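Local coordinates for virulent strain associated lipoprotein (Borreliella spielmanii A14S, PDB 6FZZ) that is an outer-surface lipoprotein of a Lyme disease spirochaete, here its C-terminal helical part, and may bind glutathione like BBE31, at residues A[102-107]-A[186-191]; A[109-114]-A[193-198]; A[114-119]-A[153-158]. One frame throughout, in Å; residues are numbered along the deposited sequence.

Contact 1: A[102-107]-A[186-191]; sequences ANEVED and HVKEIV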
ATOM      1  N   ALA A 102     -12.887  15.286  -1.795  1.00 26.29           N
ATOM      2  CA  ALA A 102     -12.428  15.690  -0.449  1.00 26.68           C
ATOM      3  C   ALA A 102     -11.245  16.636  -0.485  1.00 24.84           C
ATOM      4  O   ALA A 102     -10.877  17.191   0.564  1.00 23.70           O
ATOM      5  CB  ALA A 102     -12.042  14.443   0.375  1.00 26.67           C
ATOM      6  N   ASN A 103     -10.605  16.747  -1.644  1.00 25.50           N
ATOM      7  CA  ASN A 103      -9.330  17.503  -1.838  1.00 27.78           C
ATOM      8  C   ASN A 103      -8.167  17.057  -0.901  1.00 28.84           C
ATOM      9  O   ASN A 103      -7.513  17.862  -0.202  1.00 23.69           O
ATOM     10  CB  ASN A 103      -9.581  18.985  -1.750  1.00 34.40           C
ATOM     11  CG  ASN A 103      -8.411  19.798  -2.245  1.00 38.21           C
ATOM     12  OD1 ASN A 103      -7.819  19.508  -3.295  1.00 32.81           O
ATOM     13  ND2 ASN A 103      -8.076  20.824  -1.509  1.00 36.86           N
ATOM     14  N   GLU A 104      -7.924  15.742  -0.870  1.00 25.46           N
ATOM     15  CA  GLU A 104      -6.889  15.200   0.024  1.00 25.60           C
ATOM     16  C   GLU A 104      -6.051  14.216  -0.761  1.00 24.85           C
ATOM     17  O   GLU A 104      -5.597  13.222  -0.178  1.00 20.91           O
ATOM     18  CB  GLU A 104      -7.521  14.495   1.249  1.00 26.34           C
ATOM     19  CG  GLU A 104      -8.204  15.399   2.286  1.00 31.70           C
ATOM     20  CD  GLU A 104      -7.216  16.389   2.905  1.00 36.82           C
ATOM     21  OE1 GLU A 104      -5.975  16.144   2.869  1.00 31.85           O
ATOM     22  OE2 GLU A 104      -7.662  17.482   3.323  1.00 35.39           O
ATOM     23  N   VAL A 105      -5.810  14.508  -2.057  1.00 23.28           N
ATOM     24  CA  VAL A 105      -5.049  13.578  -2.890  1.00 22.36           C
ATOM     25  C   VAL A 105      -3.668  13.314  -2.292  1.00 21.52           C
ATOM     26  O   VAL A 105      -3.241  12.165  -2.124  1.00 19.17           O
ATOM     27  CB  VAL A 105      -4.972  14.035  -4.340  1.00 21.74           C
ATOM     28  CG1 VAL A 105      -4.003  13.134  -5.133  1.00 22.81           C
ATOM     29  CG2 VAL A 105      -6.357  13.981  -4.991  1.00 21.81           C
ATOM     30  N   GLU A 106      -2.972  14.391  -1.957  1.00 20.95           N
ATOM     31  CA  GLU A 106      -1.604  14.267  -1.440  1.00 22.59           C
ATOM     32  C   GLU A 106      -1.462  13.473  -0.194  1.00 21.69           C
ATOM     33  O   GLU A 106      -0.622  12.560  -0.127  1.00 22.54           O
ATOM     34  CB  GLU A 106      -0.972  15.656  -1.240  1.00 25.27           C
ATOM     35  CG  GLU A 106      -0.674  16.320  -2.566  1.00 30.79           C
ATOM     36  CD  GLU A 106       0.017  17.688  -2.380  1.00 39.15           C
ATOM     37  OE1 GLU A 106       0.288  18.100  -1.208  1.00 38.34           O
ATOM     38  OE2 GLU A 106       0.308  18.328  -3.415  1.00 39.03           O
ATOM     39  N   ASP A 107      -2.278  13.759   0.809  1.00 19.96           N
ATOM     40  CA  ASP A 107      -2.084  13.159   2.121  1.00 19.91           C
ATOM     41  C   ASP A 107      -2.567  11.692   2.083  1.00 24.00           C
ATOM     42  O   ASP A 107      -1.992  10.856   2.752  1.00 23.05           O
ATOM     43  CB  ASP A 107      -2.857  13.930   3.222  1.00 21.86           C
ATOM     44  CG  ASP A 107      -2.093  15.182   3.706  1.00 27.55           C
ATOM     45  OD1 ASP A 107      -1.112  15.547   3.062  1.00 30.34           O
ATOM     46  OD2 ASP A 107      -2.456  15.818   4.705  1.00 30.29           O
ATOM     47  N   HIS A 186     -14.300  13.354   7.542  1.00 30.11           N
ATOM     48  CA  HIS A 186     -14.112  11.907   7.554  1.00 30.43           C
ATOM     49  C   HIS A 186     -12.812  11.507   6.830  1.00 27.76           C
ATOM     50  O   HIS A 186     -12.051  10.676   7.309  1.00 26.22           O
ATOM     51  CB  HIS A 186     -15.350  11.276   6.893  1.00 31.66           C
ATOM     52  CG  HIS A 186     -15.301   9.784   6.813  1.00 32.36           C
ATOM     53  ND1 HIS A 186     -15.371   8.973   7.930  1.00 41.35           N
ATOM     54  CD2 HIS A 186     -15.232   8.953   5.755  1.00 32.59           C
ATOM     55  CE1 HIS A 186     -15.344   7.703   7.553  1.00 39.57           C
ATOM     56  NE2 HIS A 186     -15.241   7.668   6.239  1.00 32.51           N
ATOM     57  N   VAL A 187     -12.563  12.070   5.664  1.00 26.35           N
ATOM     58  CA  VAL A 187     -11.319  11.753   4.946  1.00 24.87           C
ATOM     59  C   VAL A 187     -10.053  12.160   5.759  1.00 28.72           C
ATOM     60  O   VAL A 187      -9.004  11.447   5.712  1.00 26.40           O
ATOM     61  CB  VAL A 187     -11.354  12.276   3.517  1.00 25.02           C
ATOM     62  CG1 VAL A 187     -10.006  12.141   2.805  1.00 23.99           C
ATOM     63  CG2 VAL A 187     -12.372  11.447   2.734  1.00 26.35           C
ATOM     64  N   LYS A 188     -10.148  13.258   6.520  1.00 29.95           N
ATOM     65  CA  LYS A 188      -9.070  13.653   7.447  1.00 35.11           C
ATOM     66  C   LYS A 188      -8.739  12.638   8.488  1.00 31.26           C
ATOM     67  O   LYS A 188      -7.543  12.459   8.795  1.00 35.01           O
ATOM     68  CB  LYS A 188      -9.422  14.915   8.219  1.00 37.47           C
ATOM     69  CG  LYS A 188      -9.268  16.126   7.405  1.00 37.29           C
ATOM     70  CD  LYS A 188      -7.820  16.434   7.183  1.00 36.90           C
ATOM     71  CE  LYS A 188      -7.631  17.920   6.897  1.00 32.55           C
ATOM     72  NZ  LYS A 188      -6.598  18.110   5.870  1.00 28.38           N
ATOM     73  N   GLU A 189      -9.783  12.063   9.090  1.00 31.66           N
ATOM     74  CA  GLU A 189      -9.659  10.968  10.057  1.00 35.32           C
ATOM     75  C   GLU A 189      -9.001   9.736   9.425  1.00 36.47           C
ATOM     76  O   GLU A 189      -8.272   9.018  10.103  1.00 33.01           O
ATOM     77  CB  GLU A 189     -11.012  10.472  10.591  1.00 38.95           C
ATOM     78  CG  GLU A 189     -11.648  11.170  11.769  1.00 49.56           C
ATOM     79  CD  GLU A 189     -10.653  11.575  12.849  1.00 55.29           C
ATOM     80  OE1 GLU A 189      -9.794  10.751  13.248  1.00 56.99           O
ATOM     81  OE2 GLU A 189     -10.751  12.740  13.281  1.00 49.18           O
ATOM     82  N   ILE A 190      -9.340   9.439   8.161  1.00 29.52           N
ATOM     83  CA  ILE A 190      -8.653   8.346   7.447  1.00 26.43           C
ATOM     84  C   ILE A 190      -7.168   8.665   7.288  1.00 28.32           C
ATOM     85  O   ILE A 190      -6.307   7.767   7.531  1.00 25.30           O
ATOM     86  CB  ILE A 190      -9.356   8.023   6.127  1.00 25.49           C
ATOM     87  CG1 ILE A 190     -10.742   7.489   6.430  1.00 25.33           C
ATOM     88  CG2 ILE A 190      -8.591   6.998   5.321  1.00 25.48           C
ATOM     89  CD1 ILE A 190     -11.613   7.268   5.204  1.00 26.23           C
ATOM     90  N   VAL A 191      -6.850   9.924   6.947  1.00 24.47           N
ATOM     91  CA  VAL A 191      -5.468  10.333   6.795  1.00 27.87           C
ATOM     92  C   VAL A 191      -4.726  10.070   8.103  1.00 29.19           C
ATOM     93  O   VAL A 191      -3.677   9.454   8.118  1.00 30.67           O
ATOM     94  CB  VAL A 191      -5.312  11.794   6.332  1.00 27.65           C
ATOM     95  CG1 VAL A 191      -3.862  12.267   6.423  1.00 29.49           C
ATOM     96  CG2 VAL A 191      -5.741  11.901   4.917  1.00 26.86           C
TER
HETATM   97  O   HOH W   1      -4.697  16.216   6.043  1.00 35.98           O

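Contact 2: A[109-114]-A[193-198]; sequences FNTSIT and QIKEKQ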
ATOM      1  N   PHE A 109      -2.754   9.680  -0.764  1.00 18.27           N
ATOM      2  CA  PHE A 109      -1.962   8.869  -1.687  1.00 18.96           C
ATOM      3  C   PHE A 109      -0.516   8.773  -1.205  1.00 20.05           C
ATOM      4  O   PHE A 109       0.050   7.670  -1.143  1.00 18.74           O
ATOM      5  CB  PHE A 109      -2.057   9.338  -3.153  1.00 20.54           C
ATOM      6  CG  PHE A 109      -3.319   8.860  -3.844  1.00 21.29           C
ATOM      7  CD1 PHE A 109      -4.522   9.561  -3.704  1.00 23.35           C
ATOM      8  CD2 PHE A 109      -3.294   7.721  -4.626  1.00 23.07           C
ATOM      9  CE1 PHE A 109      -5.675   9.110  -4.324  1.00 23.87           C
ATOM     10  CE2 PHE A 109      -4.449   7.289  -5.265  1.00 23.83           C
ATOM     11  CZ  PHE A 109      -5.630   7.963  -5.077  1.00 22.10           C
ATOM     12  N   ASN A 110       0.083   9.875  -0.791  1.00 21.13           N
ATOM     13  CA  ASN A 110       1.496   9.780  -0.385  1.00 23.46           C
ATOM     14  C   ASN A 110       1.689   8.869   0.844  1.00 22.20           C
ATOM     15  O   ASN A 110       2.707   8.139   0.967  1.00 21.16           O
ATOM     16  CB  ASN A 110       2.104  11.174  -0.119  1.00 22.64           C
ATOM     17  CG  ASN A 110       2.315  11.993  -1.388  1.00 28.78           C
ATOM     18  OD1 ASN A 110       2.373  11.495  -2.529  1.00 26.72           O
ATOM     19  ND2 ASN A 110       2.506  13.310  -1.181  1.00 27.52           N
ATOM     20  N   THR A 111       0.741   8.954   1.761  1.00 21.97           N
ATOM     21  CA  THR A 111       0.815   8.199   2.989  1.00 25.37           C
ATOM     22  C   THR A 111       0.662   6.703   2.686  1.00 22.75           C
ATOM     23  O   THR A 111       1.462   5.909   3.188  1.00 19.85           O
ATOM     24  CB  THR A 111      -0.187   8.697   4.085  1.00 25.42           C
ATOM     25  OG1 THR A 111       0.011  10.069   4.341  1.00 24.93           O
ATOM     26  CG2 THR A 111       0.072   7.996   5.397  1.00 28.38           C
ATOM     27  N   SER A 112      -0.311   6.359   1.829  1.00 21.41           N
ATOM     28  CA  SER A 112      -0.680   4.995   1.485  1.00 21.08           C
ATOM     29  C   SER A 112       0.444   4.343   0.727  1.00 21.73           C
ATOM     30  O   SER A 112       0.810   3.191   0.991  1.00 22.94           O
ATOM     31  CB  SER A 112      -1.938   4.987   0.508  1.00 21.56           C
ATOM     32  OG  SER A 112      -2.932   5.601   1.174  1.00 23.64           O
ATOM     33  N   ILE A 113       1.007   5.081  -0.221  1.00 20.77           N
ATOM     34  CA  ILE A 113       2.039   4.556  -1.077  1.00 21.99           C
ATOM     35  C   ILE A 113       3.359   4.419  -0.310  1.00 21.92           C
ATOM     36  O   ILE A 113       4.165   3.571  -0.634  1.00 20.74           O
ATOM     37  CB  ILE A 113       2.120   5.417  -2.374  1.00 23.76           C
ATOM     38  CG1 ILE A 113       1.174   4.867  -3.428  1.00 24.36           C
ATOM     39  CG2 ILE A 113       3.507   5.588  -2.882  1.00 28.57           C
ATOM     40  CD1 ILE A 113      -0.292   5.102  -3.087  1.00 30.31           C
ATOM     41  N   THR A 114       3.594   5.240   0.714  1.00 20.95           N
ATOM     42  CA  THR A 114       4.748   5.074   1.537  1.00 20.50           C
ATOM     43  C   THR A 114       4.640   3.758   2.342  1.00 23.44           C
ATOM     44  O   THR A 114       5.606   2.971   2.421  1.00 21.42           O
ATOM     45  CB  THR A 114       4.946   6.304   2.470  1.00 22.86           C
ATOM     46  OG1 THR A 114       5.107   7.457   1.675  1.00 21.33           O
ATOM     47  CG2 THR A 114       6.171   6.163   3.425  1.00 22.62           C
ATOM     48  N   GLN A 193      -5.487   7.814  10.540  1.00 35.64           N
ATOM     49  CA  GLN A 193      -5.302   6.394  10.605  1.00 42.03           C
ATOM     50  C   GLN A 193      -4.231   5.820   9.648  1.00 35.86           C
ATOM     51  O   GLN A 193      -3.459   4.952  10.070  1.00 33.30           O
ATOM     52  CB  GLN A 193      -6.631   5.684  10.427  1.00 47.97           C
ATOM     53  CG  GLN A 193      -7.554   5.837  11.620  1.00 58.82           C
ATOM     54  CD  GLN A 193      -7.058   5.083  12.868  1.00 69.73           C
ATOM     55  OE1 GLN A 193      -5.904   5.238  13.300  1.00 83.00           O
ATOM     56  NE2 GLN A 193      -7.944   4.283  13.473  1.00 72.52           N
ATOM     57  N   ILE A 194      -4.160   6.314   8.410  1.00 28.37           N
ATOM     58  CA  ILE A 194      -3.193   5.779   7.448  1.00 26.63           C
ATOM     59  C   ILE A 194      -1.855   6.154   7.955  1.00 23.75           C
ATOM     60  O   ILE A 194      -0.936   5.377   7.816  1.00 22.29           O
ATOM     61  CB  ILE A 194      -3.270   6.338   6.015  1.00 29.39           C
ATOM     62  CG1 ILE A 194      -4.575   6.069   5.348  1.00 32.23           C
ATOM     63  CG2 ILE A 194      -2.218   5.678   5.083  1.00 31.43           C
ATOM     64  CD1 ILE A 194      -4.601   6.878   4.077  1.00 31.20           C
ATOM     65  N   LYS A 195      -1.714   7.391   8.457  1.00 23.19           N
ATOM     66  CA  LYS A 195      -0.427   7.926   8.828  1.00 26.14           C
ATOM     67  C   LYS A 195       0.133   7.125  10.023  1.00 26.55           C
ATOM     68  O   LYS A 195       1.325   6.835  10.049  1.00 25.27           O
ATOM     69  CB  LYS A 195      -0.548   9.406   9.186  1.00 29.36           C
ATOM     70  CG  LYS A 195       0.769  10.086   9.481  1.00 31.22           C
ATOM     71  CD  LYS A 195       1.570  10.272   8.197  1.00 33.11           C
ATOM     72  CE  LYS A 195       2.892  10.952   8.416  1.00 34.21           C
ATOM     73  NZ  LYS A 195       3.988  10.027   8.780  1.00 34.75           N
ATOM     74  N   GLU A 196      -0.736   6.689  10.921  1.00 26.19           N
ATOM     75  CA  GLU A 196      -0.292   5.860  12.020  1.00 31.31           C
ATOM     76  C   GLU A 196       0.204   4.506  11.541  1.00 30.71           C
ATOM     77  O   GLU A 196       1.211   4.010  12.039  1.00 26.48           O
ATOM     78  CB  GLU A 196      -1.385   5.654  13.063  1.00 34.28           C
ATOM     79  CG  GLU A 196      -1.663   6.962  13.810  1.00 41.35           C
ATOM     80  CD  GLU A 196      -2.509   6.786  15.046  1.00 53.56           C
ATOM     81  OE1 GLU A 196      -3.165   5.721  15.224  1.00 56.13           O
ATOM     82  OE2 GLU A 196      -2.484   7.730  15.858  1.00 63.55           O
ATOM     83  N   LYS A 197      -0.539   3.903  10.626  1.00 26.43           N
ATOM     84  CA  LYS A 197      -0.185   2.592  10.109  1.00 26.23           C
ATOM     85  C   LYS A 197       1.076   2.730   9.271  1.00 22.34           C
ATOM     86  O   LYS A 197       1.905   1.836   9.248  1.00 21.98           O
ATOM     87  CB  LYS A 197      -1.333   2.030   9.277  1.00 25.01           C
ATOM     88  CG  LYS A 197      -2.565   1.634  10.086  1.00 26.31           C
ATOM     89  CD  LYS A 197      -2.304   0.416  10.942  1.00 30.79           C
ATOM     90  CE  LYS A 197      -3.149   0.431  12.206  1.00 33.76           C
ATOM     91  NZ  LYS A 197      -2.493  -0.486  13.174  1.00 42.09           N
ATOM     92  N   GLN A 198       1.249   3.865   8.614  1.00 21.83           N
ATOM     93  CA  GLN A 198       2.422   4.101   7.820  1.00 20.93           C
ATOM     94  C   GLN A 198       3.671   4.185   8.701  1.00 24.88           C
ATOM     95  O   GLN A 198       4.715   3.602   8.393  1.00 17.64           O
ATOM     96  CB  GLN A 198       2.325   5.382   7.014  1.00 23.19           C
ATOM     97  CG  GLN A 198       3.638   5.721   6.303  1.00 22.52           C
ATOM     98  CD  GLN A 198       4.424   6.818   6.986  1.00 27.95           C
ATOM     99  OE1 GLN A 198       3.847   7.823   7.395  1.00 30.94           O
ATOM    100  NE2 GLN A 198       5.718   6.612   7.172  1.00 26.38           N
TER

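Contact 3: A[114-119]-A[153-158]; sequences TLEGNI and STKEII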
ATOM      1  N   THR A 114       3.594   5.240   0.714  1.00 20.95           N
ATOM      2  CA  THR A 114       4.748   5.074   1.537  1.00 20.50           C
ATOM      3  C   THR A 114       4.640   3.758   2.342  1.00 23.44           C
ATOM      4  O   THR A 114       5.606   2.971   2.421  1.00 21.42           O
ATOM      5  CB  THR A 114       4.946   6.304   2.470  1.00 22.86           C
ATOM      6  OG1 THR A 114       5.107   7.457   1.675  1.00 21.33           O
ATOM      7  CG2 THR A 114       6.171   6.163   3.425  1.00 22.62           C
ATOM      8  N   LEU A 115       3.461   3.504   2.899  1.00 21.96           N
ATOM      9  CA  LEU A 115       3.201   2.280   3.626  1.00 22.73           C
ATOM     10  C   LEU A 115       3.462   1.066   2.669  1.00 22.00           C
ATOM     11  O   LEU A 115       4.246   0.163   2.970  1.00 19.49           O
ATOM     12  CB  LEU A 115       1.762   2.294   4.191  1.00 21.36           C
ATOM     13  CG  LEU A 115       1.367   1.053   5.016  1.00 26.94           C
ATOM     14  CD1 LEU A 115       0.053   1.286   5.747  1.00 29.45           C
ATOM     15  CD2 LEU A 115       1.201  -0.180   4.137  1.00 30.28           C
ATOM     16  N   GLU A 116       2.872   1.123   1.474  1.00 22.05           N
ATOM     17  CA  GLU A 116       3.053   0.058   0.514  1.00 21.51           C
ATOM     18  C   GLU A 116       4.504  -0.117   0.131  1.00 19.60           C
ATOM     19  O   GLU A 116       4.999  -1.255   0.005  1.00 20.11           O
ATOM     20  CB  GLU A 116       2.194   0.256  -0.693  1.00 21.73           C
ATOM     21  CG  GLU A 116       2.201  -0.972  -1.575  1.00 24.14           C
ATOM     22  CD  GLU A 116       1.227  -2.042  -1.127  1.00 24.98           C
ATOM     23  OE1 GLU A 116       0.369  -1.800  -0.237  1.00 30.50           O
ATOM     24  OE2 GLU A 116       1.280  -3.116  -1.736  1.00 27.65           O
ATOM     25  N   GLY A 117       5.210   0.992  -0.004  1.00 17.25           N
ATOM     26  CA  GLY A 117       6.586   0.973  -0.384  1.00 17.30           C
ATOM     27  C   GLY A 117       7.422   0.298   0.686  1.00 18.15           C
ATOM     28  O   GLY A 117       8.432  -0.289   0.383  1.00 20.59           O
ATOM     29  N   ASN A 118       6.997   0.361   1.941  1.00 18.09           N
ATOM     30  CA  ASN A 118       7.755  -0.285   3.003  1.00 17.64           C
ATOM     31  C   ASN A 118       7.570  -1.781   2.907  1.00 17.10           C
ATOM     32  O   ASN A 118       8.472  -2.557   3.199  1.00 18.73           O
ATOM     33  CB  ASN A 118       7.369   0.246   4.396  1.00 18.76           C
ATOM     34  CG  ASN A 118       7.865   1.664   4.633  1.00 21.97           C
ATOM     35  OD1 ASN A 118       8.851   2.073   4.026  1.00 19.27           O
ATOM     36  ND2 ASN A 118       7.188   2.411   5.536  1.00 22.37           N
ATOM     37  N   ILE A 119       6.360  -2.189   2.585  1.00 17.39           N
ATOM     38  CA  ILE A 119       6.078  -3.614   2.343  1.00 19.86           C
ATOM     39  C   ILE A 119       6.864  -4.147   1.152  1.00 18.43           C
ATOM     40  O   ILE A 119       7.471  -5.210   1.227  1.00 19.59           O
ATOM     41  CB  ILE A 119       4.565  -3.858   2.169  1.00 20.28           C
ATOM     42  CG1 ILE A 119       3.928  -3.708   3.547  1.00 24.70           C
ATOM     43  CG2 ILE A 119       4.293  -5.251   1.606  1.00 24.38           C
ATOM     44  CD1 ILE A 119       2.440  -3.613   3.562  1.00 28.52           C
ATOM     45  N   SER A 153      -0.305  -7.066   7.925  1.00 28.30           N
ATOM     46  CA  SER A 153      -1.573  -6.567   8.494  1.00 28.18           C
ATOM     47  C   SER A 153      -1.769  -5.067   8.367  1.00 26.43           C
ATOM     48  O   SER A 153      -2.905  -4.652   8.264  1.00 25.00           O
ATOM     49  CB  SER A 153      -1.699  -6.881  10.025  1.00 28.75           C
ATOM     50  OG  SER A 153      -1.414  -8.231  10.160  1.00 38.73           O
ATOM     51  N   THR A 154      -0.704  -4.268   8.460  1.00 26.50           N
ATOM     52  CA  THR A 154      -0.865  -2.788   8.321  1.00 28.89           C
ATOM     53  C   THR A 154      -1.494  -2.497   7.001  1.00 30.26           C
ATOM     54  O   THR A 154      -2.415  -1.695   6.893  1.00 27.26           O
ATOM     55  CB  THR A 154       0.435  -1.974   8.539  1.00 31.00           C
ATOM     56  OG1 THR A 154       1.424  -2.236   7.497  1.00 32.19           O
ATOM     57  CG2 THR A 154       1.016  -2.315   9.967  1.00 32.68           C
ATOM     58  N   LYS A 155      -1.011  -3.174   5.974  1.00 28.03           N
ATOM     59  CA  LYS A 155      -1.529  -2.959   4.645  1.00 28.82           C
ATOM     60  C   LYS A 155      -2.960  -3.369   4.553  1.00 28.96           C
ATOM     61  O   LYS A 155      -3.775  -2.666   3.940  1.00 30.90           O
ATOM     62  CB  LYS A 155      -0.663  -3.712   3.632  1.00 29.89           C
ATOM     63  CG  LYS A 155      -1.398  -4.033   2.348  1.00 30.09           C
ATOM     64  CD  LYS A 155      -0.498  -4.627   1.282  1.00 29.48           C
ATOM     65  CE  LYS A 155      -1.351  -4.715  -0.003  1.00 28.97           C
ATOM     66  NZ  LYS A 155      -0.515  -4.989  -1.149  1.00 29.48           N
ATOM     67  N   GLU A 156      -3.267  -4.540   5.115  1.00 28.44           N
ATOM     68  CA  GLU A 156      -4.635  -5.090   5.118  1.00 28.29           C
ATOM     69  C   GLU A 156      -5.677  -4.178   5.849  1.00 28.85           C
ATOM     70  O   GLU A 156      -6.806  -4.030   5.391  1.00 25.75           O
ATOM     71  CB  GLU A 156      -4.629  -6.466   5.755  1.00 33.90           C
ATOM     72  CG  GLU A 156      -6.012  -6.989   6.053  1.00 42.04           C
ATOM     73  CD  GLU A 156      -6.028  -8.478   6.202  1.00 56.78           C
ATOM     74  OE1 GLU A 156      -5.104  -9.011   6.892  1.00 60.38           O
ATOM     75  OE2 GLU A 156      -6.969  -9.099   5.638  1.00 64.35           O
ATOM     76  N   ILE A 157      -5.258  -3.537   6.937  1.00 24.81           N
ATOM     77  CA  ILE A 157      -6.075  -2.543   7.642  1.00 28.56           C
ATOM     78  C   ILE A 157      -6.412  -1.319   6.747  1.00 24.57           C
ATOM     79  O   ILE A 157      -7.581  -0.920   6.647  1.00 25.64           O
ATOM     80  CB  ILE A 157      -5.366  -2.052   8.924  1.00 30.76           C
ATOM     81  CG1 ILE A 157      -5.179  -3.205   9.894  1.00 36.92           C
ATOM     82  CG2 ILE A 157      -6.162  -0.951   9.633  1.00 34.17           C
ATOM     83  CD1 ILE A 157      -6.375  -4.120  10.014  1.00 42.33           C
ATOM     84  N   ILE A 158      -5.396  -0.780   6.079  1.00 24.41           N
ATOM     85  CA  ILE A 158      -5.606   0.320   5.142  1.00 26.42           C
ATOM     86  C   ILE A 158      -6.492  -0.058   3.957  1.00 24.24           C
ATOM     87  O   ILE A 158      -7.403   0.678   3.630  1.00 20.74           O
ATOM     88  CB  ILE A 158      -4.279   0.981   4.728  1.00 29.02           C
ATOM     89  CG1 ILE A 158      -3.727   1.729   5.923  1.00 28.98           C
ATOM     90  CG2 ILE A 158      -4.443   1.967   3.549  1.00 29.21           C
ATOM     91  CD1 ILE A 158      -4.787   2.243   6.891  1.00 31.96           C
TER

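Contact 1: A[102-107]-A[186-191]
Glu104 meets Val187 and Lys188 at a helix-to-helix turn of this all-helical fold: Asn103 ends helix 89-102 in a Schellman motif, Glu104 is the N-cap of helix 105-126, and the turn rests on helix 180-209. The glutamate illustrates how one long side chain can serve an apolar and a charged neighbour in succession. Its CB and CG each lie 3.8 Å from Val187 CG1, the two side chains sliding past one another in opposite directions. A bend at chi2 (-61°) then swings CD round to the lysine. At the tip, OE2 forms a salt bridge of 2.8 Å with Lys188 NZ, and the ammonium sits above the carboxylate plane, 47° out of it. The same oxygen pairs with Lys184, which also binds the carbonyl of Ala102; two cations at one carboxylate would be expected to keep it ionised. Apolar contacts extend the seam in both directions along the helix. Ala102 CB touches Val187 CG2 at 3.8 Å, and Asp107 CB reaches Val191 CG1 at 3.7 Å, while Ile108 continues the cover over both valines. Asp107 and Lys188 do not pair directly: a water links them, accepting from Lys188 NZ at 2.7 Å, donating to Asp107 OD2 at 2.6 Å, and giving a weak bond to Glu104 OE1.

Contact 2: A[109-114]-A[193-198]
Thr111 presses its methyl group onto Ile194 and Lys195 where helices 105-126 and 180-209 run side by side in the helical bundle, their local axes 28° from parallel and 8.9 Å apart at closest approach. Thr111 sits where the CA atoms come nearest, opposite Lys195, and its methyl fills that spot. Thr111 CG2, anti to the backbone N, lies only 3.3 Å from Ile194 CG2 and 3.5 Å from Lys195 CA, both closer than usual for carbons. Its hydroxyl is bonded to Asp107 O in its own helix. Beside it, Ile194 CD1 meets Ser112 OG at 3.6 Å, a hydroxyl hydrogen-bonded to Ile108 O, and Phe162 of helix 138-170 covers this inner side.

The other half, partly exposed, is looser. The Thr114 and Gln198 side chains meet at a slant, Thr114 CG2 lying 3.8 Å from Gln198 NE2, and no hydrogen bond crosses between 109-114 and 193-198. The polar ends of Thr114 and Lys195 turn instead to their own helices: Thr114 OG1 donates to Asn110 O, which also takes the backbone N of Thr114, while Lys195 NZ approaches Gln198 OE1 in the carbonyl plane, with a bond of 2.6 Å.

Contact 3: A[114-119]-A[153-158]
Leu115 faces, and the end of Glu116 turns to, Lys155 across two roughly antiparallel helices, 105-126 and 138-170, whose local axes make an angle of 149° and come within 10.0 Å of each other. At that spacing the side chains must bridge the gap, and they do so in two layers, one apolar and one charged. Leu115 provides the first, with its two methyls diverging over helix 138-170. CD1 lies against Ile158 CG1 at 3.8 Å, and CD2 rests over the backbone, 3.9 Å from Lys155 CA. CD2 also touches the hydroxyl of Thr154, whose own hydrogen bond goes to Leu151 O, so that the polar atom is satisfied beside a hydrocarbon neighbour.

Lys155 supplies the second layer. Its CG is anti to the backbone N (chi1 156°) and the chain stays extended beyond it, passing Ile119 to carry the ammonium to Glu116. The salt bridge from Lys155 NZ to Glu116 OE2 measures 2.7 Å, although the position of that oxygen is less certain. The ammonium has further partners in Tyr36 OH and the carbonyl of Gly82, which brings helices 15-41 and 71-83 to the same point. Glu116 is buried, with Leu79 and Ile83 against its side chain, and a tetraethylene glycol, probably from the crystallisation liquor, lies about 3 Å from it at the nearest atoms. Lys155 thus links helices 105-126, 138-170, 15-41 and 71-83 near the centre of the chain, in the helical bundle of this PFam54-family protein.

In the fold
Helix 105-126 is the element common to all three contacts, which follow its sequence from contact 1 through contact 2 to contact 3. Contacts 1 and 2 join it to helix 180-209, with centres 11 Å apart, and their segments alternate along the chain; contact 3 turns to helix 138-170, its centre 8 Å from that of contact 2 and 17 Å from that of contact 1. Along the chain, contact 3 is nested inside the loops closed by the other two. Contacts 2 and 3 share Thr114 and touch directly, with Ile158 packing on Ile194 and Lys197. From the periphery to the middle of the chain, helix 105-126 thus packs against two helices that come later in the sequence.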